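PDB 3NUF: PRD-containing transcription regulator from Lactobacillus casei, which probably regulates transcription through a PTS regulation domain (PRD), a module that in relatives responds to phosphorylation by the sugar phosphotransferase system. Local coordinates for residues T55-E60 / S109-A114. Sequence-based numbering, arbitrary orientation.
With EDO (1,2-ethanediol), chain F.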
loop_
_atom_site.group_PDB
_atom_site.type_symbol
_atom_site.label_atom_id
_atom_site.label_comp_id
_atom_site.label_asym_id
_atom_site.label_seq_id
_atom_site.Cartn_x
_atom_site.Cartn_y
_atom_site.Cartn_z
ATOM N N THR A 55 -2.861 4.437 3.813
ATOM C CA THR A 55 -3.952 4.851 2.947
ATOM C C THR A 55 -3.570 6.058 2.148
ATOM O O THR A 55 -3.843 6.140 0.953
ATOM C CB THR A 55 -5.258 5.102 3.770
ATOM O OG1 THR A 55 -5.648 3.871 4.334
ATOM C CG2 THR A 55 -6.381 5.625 2.893
ATOM N N ASN A 56 -2.952 7.055 2.782
ATOM C CA ASN A 56 -2.546 8.248 2.070
ATOM C C ASN A 56 -1.641 7.873 0.893
ATOM O O ASN A 56 -1.794 8.369 -0.227
ATOM C CB ASN A 56 -1.839 9.250 3.034
ATOM C CG ASN A 56 -1.397 10.522 2.348
ATOM O OD1 ASN A 56 -2.214 11.395 2.101
ATOM N ND2 ASN A 56 -0.093 10.604 1.985
ATOM N N HIS A 57 -0.707 6.978 1.158
ATOM C CA HIS A 57 0.240 6.592 0.110
ATOM C C HIS A 57 -0.447 5.767 -0.985
ATOM O O HIS A 57 -0.177 5.962 -2.181
ATOM C CB HIS A 57 1.425 5.824 0.666
ATOM C CG HIS A 57 2.498 5.622 -0.352
ATOM N ND1 HIS A 57 3.154 6.706 -0.916
ATOM C CD2 HIS A 57 2.943 4.517 -1.000
ATOM C CE1 HIS A 57 3.976 6.252 -1.860
ATOM N NE2 HIS A 57 3.878 4.930 -1.924
ATOM N N LEU A 58 -1.334 4.868 -0.584
ATOM C CA LEU A 58 -2.073 4.068 -1.572
ATOM C C LEU A 58 -2.935 4.945 -2.478
ATOM O O LEU A 58 -2.995 4.752 -3.698
ATOM C CB LEU A 58 -2.904 2.979 -0.936
ATOM C CG LEU A 58 -2.186 1.820 -0.267
ATOM C CD1 LEU A 58 -3.195 0.987 0.578
ATOM C CD2 LEU A 58 -1.379 0.985 -1.261
ATOM N N ILE A 59 -3.592 5.944 -1.910
ATOM C CA ILE A 59 -4.347 6.893 -2.721
ATOM C C ILE A 59 -3.476 7.651 -3.704
ATOM O O ILE A 59 -3.860 7.818 -4.880
ATOM C CB ILE A 59 -5.148 7.844 -1.819
ATOM C CG1 ILE A 59 -6.276 7.042 -1.149
ATOM C CG2 ILE A 59 -5.737 9.026 -2.605
ATOM C CD1 ILE A 59 -7.020 7.806 0.015
ATOM N N GLU A 60 -2.298 8.067 -3.258
ATOM C CA GLU A 60 -1.356 8.716 -4.147
ATOM C C GLU A 60 -0.919 7.807 -5.311
ATOM O O GLU A 60 -0.897 8.225 -6.465
ATOM C CB GLU A 60 -0.133 9.195 -3.346
ATOM C CG GLU A 60 0.970 9.764 -4.209
ATOM C CD GLU A 60 2.247 10.093 -3.412
ATOM O OE1 GLU A 60 2.093 10.902 -2.461
ATOM O OE2 GLU A 60 3.362 9.548 -3.702
ATOM N N SER A 109 7.252 -0.558 0.296
ATOM C CA SER A 109 7.794 -1.594 1.174
ATOM C C SER A 109 8.042 -1.126 2.595
ATOM O O SER A 109 7.929 -1.938 3.527
ATOM C CB SER A 109 9.050 -2.211 0.544
ATOM O OG SER A 109 10.184 -1.396 0.702
ATOM N N ILE A 110 8.353 0.135 2.765
ATOM C CA ILE A 110 8.613 0.638 4.120
ATOM C C ILE A 110 7.373 0.577 4.997
ATOM O O ILE A 110 7.496 0.377 6.207
ATOM C CB ILE A 110 9.174 2.072 4.036
ATOM C CG1 ILE A 110 10.436 2.123 3.192
ATOM C CG2 ILE A 110 9.441 2.693 5.432
ATOM C CD1 ILE A 110 11.512 1.135 3.547
ATOM N N HIS A 111 6.191 0.718 4.440
ATOM C CA HIS A 111 4.968 0.604 5.205
ATOM C C HIS A 111 4.846 -0.802 5.752
ATOM O O HIS A 111 4.488 -0.995 6.887
ATOM C CB HIS A 111 3.792 0.981 4.343
ATOM C CG HIS A 111 3.775 2.406 3.937
ATOM N ND1 HIS A 111 2.921 3.327 4.490
ATOM C CD2 HIS A 111 4.455 3.060 2.962
ATOM C CE1 HIS A 111 3.131 4.504 3.925
ATOM N NE2 HIS A 111 4.060 4.382 2.996
ATOM N N PHE A 112 5.088 -1.817 4.937
ATOM C CA PHE A 112 5.041 -3.200 5.387
ATOM C C PHE A 112 6.161 -3.449 6.399
ATOM O O PHE A 112 5.951 -4.187 7.370
ATOM C CB PHE A 112 5.199 -4.177 4.210
ATOM C CG PHE A 112 4.043 -4.224 3.289
ATOM C CD1 PHE A 112 2.885 -4.861 3.652
ATOM C CD2 PHE A 112 4.105 -3.701 2.021
ATOM C CE1 PHE A 112 1.790 -4.918 2.786
ATOM C CE2 PHE A 112 3.022 -3.741 1.153
ATOM C CZ PHE A 112 1.858 -4.285 1.523
ATOM N N GLU A 113 7.354 -2.906 6.192
ATOM C CA GLU A 113 8.470 -3.110 7.100
ATOM C C GLU A 113 8.144 -2.507 8.478
ATOM O O GLU A 113 8.403 -3.152 9.523
ATOM C CB GLU A 113 9.722 -2.502 6.465
ATOM C CG GLU A 113 11.068 -3.014 6.988
ATOM C CD GLU A 113 11.454 -4.391 6.485
ATOM O OE1 GLU A 113 10.581 -5.195 6.076
ATOM O OE2 GLU A 113 12.665 -4.748 6.574
ATOM N N ALA A 114 7.602 -1.298 8.497
ATOM C CA ALA A 114 7.214 -0.648 9.754
ATOM C C ALA A 114 6.121 -1.441 10.479
ATOM O O ALA A 114 6.151 -1.547 11.734
ATOM C CB ALA A 114 6.799 0.780 9.493
HETATM C C1 EDO F . -8.411 8.183 -6.710
HETATM O O1 EDO F . -8.799 8.613 -8.026
HETATM C C2 EDO F . -6.904 8.179 -6.488
HETATM O O2 EDO F . -6.349 9.493 -6.357
#
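The ring nitrogen NE2 of H111 meets H57 between helices 48-67 and 104-115, but no hydrogen bond joins the pair: H111 NE2 lies 3.8 Å from H57 CB and 3.9 Å from H57 CG. Beside it, H111 CE1 approaches H57 CB at 3.9 Å, so the leading corner of one imidazole rests against the root of the other side chain. The two ring planes are nearly parallel, at 18°, yet slid so far past each other that they barely overlap, with 5.3 Å between centroids. H57 ND1 stays 4.6 Å from H111 NE2. At both residues CB is directed toward the other helix. At H111, CG is anti to the carbonyl carbon (chi1 -66°), which carries the ring toward helix 48-67 with NE2 and CE1 leading. The contact is small, burying 77 Å² in all, and both histidines remain partly exposed; a di(hydroxyethyl)ether molecule, probably from the crystallisation liquor, lies about 4 Å from the H111 side chain. A pair of neighbouring histidines on two helices recalls the paired, phosphorylatable histidines of PRDs, and H57 and H111 probably correspond to them. Further round helix 48-67, O2 of an ethanediol, probably a remnant of the same liquor, makes a weak hydrogen bond of 3.3 Å to I59 O; S23 OG and K66 NZ also bind this molecule. Within this all-helical fold, L58 and F112 turn into the core and both touch V35 of helix 25-41, while helix 13-21 packs on T55 and I59 and helix 84-97 covers S109 and F112.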